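Local coordinates for ACYL carrier protein ACPA (Mycobacterium tuberculosis, PDB 2CGQ) that probably carries growing acyl chains as thioesters on a phosphopantetheine arm, presenting them to partner enzymes, at residues Q49-V52 with D53-F57; F63-I66 with T67-D71. One frame throughout, in Å; residues are numbered along the deposited sequence. Where two conformers were deposited one is given.

Interaction 1. Residues Q49-V52 with D53-F57; sequences QVLV and DDLGF
Val-50 and Asp-54 meet through the backbone N-H of the first and the carboxylate of the second, in the long loop that joins helix 27-39 to helix 59-73 of this acyl carrier protein fold. Asp-54 OD2 accepts the N-H of Val-50 at 2.8 Å, nearly straight at 165°, on the anti side and somewhat out of the carboxylate plane. The chain curls tightly between them: Val-50 O accepts both Asp-54 N (2.9 Å) and Leu-55 N (3.3 Å), so two successive N-H groups converge on one carbonyl. Further on, Phe-57 N reaches back to Leu-51 O at 3.0 Å, while Gly-56 N makes a weak bond to Val-52 O. Gly-56, with its positive phi of 76°, lets the backbone turn out of this coil.

The apolar contacts lie inward. Leu-51 CB packs against Phe-57 CD1 at 3.8 Å, and its CD2 meets CE1 of the same ring. Both residues press on Leu-62 and Leu-65 of helix 59-73. Leu-Gly-Phe here runs directly into the Asp-Ser-Leu sequence whose serine, as in acyl carrier proteins generally, probably bears the phosphopantetheine. Gln-49 crosses Leu-55 at about a right angle, its amide tied to Thr-46 N and Gly-44 O as Leu-55 CD2 comes within 3.7 Å of Gln-49 OE1. At the rim of the Phe-57 ring, in its plane, Leu-51 O stands 3.4 Å from CD1.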
# COMPACT_ATOMS: atom_id res chain seq x y z
N GLN A 49 6.74 -1.18 8.58
CA GLN A 49 7.30 0.01 7.90
C GLN A 49 6.29 1.11 7.74
O GLN A 49 5.17 0.88 7.24
CB GLN A 49 7.92 -0.35 6.55
CG GLN A 49 9.19 -1.15 6.69
CD GLN A 49 9.67 -1.75 5.34
OE1 GLN A 49 8.87 -2.14 4.51
NE2 GLN A 49 10.97 -1.84 5.17
N VAL A 50 6.69 2.29 8.21
CA VAL A 50 5.94 3.52 8.04
C VAL A 50 6.09 4.00 6.60
O VAL A 50 7.22 4.21 6.14
CB VAL A 50 6.37 4.58 9.06
CG1 VAL A 50 5.55 5.78 8.94
CG2 VAL A 50 6.23 4.04 10.49
N LEU A 51 4.99 4.18 5.88
CA LEU A 51 5.04 4.44 4.42
C LEU A 51 5.86 5.67 4.10
O LEU A 51 6.79 5.64 3.28
CB LEU A 51 3.64 4.57 3.81
CG LEU A 51 2.79 3.31 3.86
CD1 LEU A 51 1.48 3.63 3.15
CD2 LEU A 51 3.43 2.13 3.21
N VAL A 52 5.58 6.72 4.82
CA VAL A 52 6.35 7.97 4.66
C VAL A 52 7.74 7.86 5.28
O VAL A 52 8.72 7.94 4.55
CB VAL A 52 5.63 9.18 5.25
CG1 VAL A 52 6.48 10.43 5.06
CG2 VAL A 52 4.29 9.38 4.56
N ASP A 53 7.83 7.67 6.60
CA ASP A 53 9.11 7.80 7.31
C ASP A 53 10.14 6.77 6.92
O ASP A 53 11.34 7.07 6.84
CB ASP A 53 8.95 7.70 8.82
CG ASP A 53 7.90 8.63 9.40
OD1 ASP A 53 7.08 9.23 8.65
OD2 ASP A 53 7.84 8.66 10.67
N ASP A 54 9.69 5.53 6.68
CA ASP A 54 10.59 4.43 6.35
C ASP A 54 10.81 4.19 4.86
O ASP A 54 11.94 3.90 4.46
CB ASP A 54 10.12 3.12 7.01
CG ASP A 54 10.20 3.18 8.54
OD1 ASP A 54 11.17 3.77 9.09
OD2 ASP A 54 9.33 2.61 9.23
N LEU A 55 9.74 4.26 4.07
CA LEU A 55 9.79 3.89 2.64
C LEU A 55 9.86 5.06 1.67
O LEU A 55 10.13 4.86 0.47
CB LEU A 55 8.61 2.99 2.29
CG LEU A 55 8.62 1.65 3.00
CD1 LEU A 55 7.38 0.87 2.71
CD2 LEU A 55 9.83 0.84 2.52
N GLY A 56 9.62 6.26 2.20
CA GLY A 56 9.69 7.51 1.48
C GLY A 56 8.52 7.78 0.55
O GLY A 56 8.67 8.46 -0.49
N PHE A 57 7.34 7.26 0.87
CA PHE A 57 6.14 7.67 0.17
C PHE A 57 5.90 9.16 0.37
O PHE A 57 6.15 9.70 1.44
CB PHE A 57 4.88 6.90 0.63
CG PHE A 57 4.71 5.56 -0.02
CD1 PHE A 57 5.35 4.44 0.45
CD2 PHE A 57 3.93 5.42 -1.15
CE1 PHE A 57 5.15 3.21 -0.16
CE2 PHE A 57 3.73 4.20 -1.76
CZ PHE A 57 4.36 3.13 -1.34

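Interaction 2. Residues F63-I66 with T67-D71; sequences FQLI and TELED
Phe-63 O is gripped twice by one residue: Thr-67 OG1 donates to it at 2.8 Å and Thr-67 N at 3.1 Å, reaching it from opposite faces of the carbonyl plane. With chi1 at 61°, the threonine hydroxyl folds back between its own N and carbonyl carbon, where it donates to the carbonyl one turn back. CG2 is then anti to the carbonyl carbon, beside the backbone N, and settles over one face of the Phe-63 ring, 3.9 Å from the centroid and 18° off the normal, a CH-pi contact offset toward the rim.

The i to i+4 pattern repeats with Glu-68 N to Gln-64 O at 2.8 Å and Glu-70 N to Ile-66 O at 2.9 Å. Glu-68 has two conformers; in one, a water accepts from Gln-64 NE2 (3.0 Å) and donates to Glu-68 OE2 (3.2 Å), while OE1 forms a salt bridge with Arg-37, details less certain for that disorder. On the buried side, Leu-65 and Leu-69 lie alongside each other, pointing the same way, with their CD1 methyls 3.8 Å apart. That side meets Val-91 and Val-95 of helix 88-96, and Leu-65 also touches Ile-35 of helix 27-39.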
# COMPACT_ATOMS: atom_id res chain seq x y z
N PHE A 63 -1.12 8.21 -3.45
CA PHE A 63 -2.25 8.19 -4.36
C PHE A 63 -2.11 7.05 -5.36
O PHE A 63 -3.04 6.35 -5.68
CB PHE A 63 -2.36 9.53 -5.11
CG PHE A 63 -3.45 9.58 -6.11
CD1 PHE A 63 -4.77 9.80 -5.71
CD2 PHE A 63 -3.20 9.34 -7.45
CE1 PHE A 63 -5.79 9.86 -6.63
CE2 PHE A 63 -4.26 9.35 -8.39
CZ PHE A 63 -5.54 9.63 -7.96
N GLN A 64 -0.88 6.88 -5.89
CA GLN A 64 -0.61 5.76 -6.78
C GLN A 64 -0.89 4.46 -6.08
O GLN A 64 -1.47 3.55 -6.67
CB GLN A 64 0.83 5.77 -7.25
CG GLN A 64 1.21 6.76 -8.28
CD GLN A 64 2.62 6.48 -8.78
OE1 GLN A 64 3.56 6.94 -8.20
NE2 GLN A 64 2.74 5.69 -9.85
N LEU A 65 -0.43 4.30 -4.85
CA LEU A 65 -0.64 3.05 -4.14
C LEU A 65 -2.11 2.70 -4.01
O LEU A 65 -2.52 1.58 -4.31
CB LEU A 65 0.03 3.04 -2.77
CG LEU A 65 -0.12 1.83 -1.94
CD1 LEU A 65 0.52 0.63 -2.55
CD2 LEU A 65 0.54 2.12 -0.58
N ILE A 66 -2.90 3.65 -3.54
CA ILE A 66 -4.35 3.39 -3.33
C ILE A 66 -5.03 3.01 -4.65
O ILE A 66 -5.72 2.01 -4.78
CB ILE A 66 -5.05 4.56 -2.65
CG1 ILE A 66 -4.42 4.86 -1.24
CG2 ILE A 66 -6.54 4.29 -2.51
CD1 ILE A 66 -4.34 3.66 -0.29
N THR A 67 -4.83 3.81 -5.68
CA THR A 67 -5.48 3.61 -6.94
C THR A 67 -4.97 2.32 -7.65
O THR A 67 -5.77 1.55 -8.23
CB THR A 67 -5.39 4.87 -7.81
OG1 THR A 67 -4.01 5.21 -8.10
CG2 THR A 67 -6.10 6.06 -7.16
N GLU A 68 -3.64 2.09 -7.64
CA GLU A 68 -3.11 0.82 -8.16
C GLU A 68 -3.76 -0.41 -7.50
O GLU A 68 -4.06 -1.39 -8.18
CB GLU A 68 -1.57 0.76 -8.09
CG GLU A 68 -0.95 -0.38 -8.91
CD GLU A 68 0.49 -0.14 -9.38
OE1 GLU A 68 1.20 -1.14 -9.66
OE2 GLU A 68 0.90 1.04 -9.50
N LEU A 69 -3.87 -0.41 -6.18
CA LEU A 69 -4.49 -1.51 -5.47
C LEU A 69 -5.98 -1.63 -5.77
O LEU A 69 -6.48 -2.75 -6.01
CB LEU A 69 -4.30 -1.35 -3.97
CG LEU A 69 -2.85 -1.47 -3.47
CD1 LEU A 69 -2.83 -1.15 -1.99
CD2 LEU A 69 -2.32 -2.80 -3.74
N GLU A 70 -6.67 -0.49 -5.86
CA GLU A 70 -8.08 -0.57 -6.30
C GLU A 70 -8.22 -1.23 -7.67
O GLU A 70 -9.07 -2.11 -7.90
CB GLU A 70 -8.69 0.85 -6.36
CG GLU A 70 -8.88 1.48 -4.97
CD GLU A 70 -9.63 2.83 -5.02
OE1 GLU A 70 -9.40 3.60 -6.00
OE2 GLU A 70 -10.42 3.14 -4.07
N ASP A 71 -7.35 -0.86 -8.59
CA ASP A 71 -7.40 -1.47 -9.91
C ASP A 71 -6.92 -2.93 -9.91
O ASP A 71 -7.45 -3.76 -10.66
CB ASP A 71 -6.54 -0.66 -10.90
CG ASP A 71 -7.24 0.62 -11.38
OD1 ASP A 71 -8.49 0.62 -11.44
OD2 ASP A 71 -6.53 1.60 -11.75
O HOH W 1 0.36 4.02 -10.40

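How the interactions relate
The two contacts follow one another along the chain, and in both, local bonds and packing onto other helices occur in the same residues. Interaction 2 is a regular stretch of helix 59-73, more than two turns long, each carbonyl meeting the N-H four residues on; interaction 1 is an irregular coil in the preceding loop, where spacings of four, five and six residues mix and a side-chain carboxylate accepts a backbone N-H. Leu-51, Leu-55 and Phe-57 are buried in interaction 1, Leu-65 and Leu-69 in interaction 2; Asp-53, Asp-54 and Phe-63 are exposed. Their centres are about 16 Å apart, yet the inner parts touch: Phe-57 CE2 lies 4.0 Å from Leu-65 CD2, which Leu-51 CD1 also approaches.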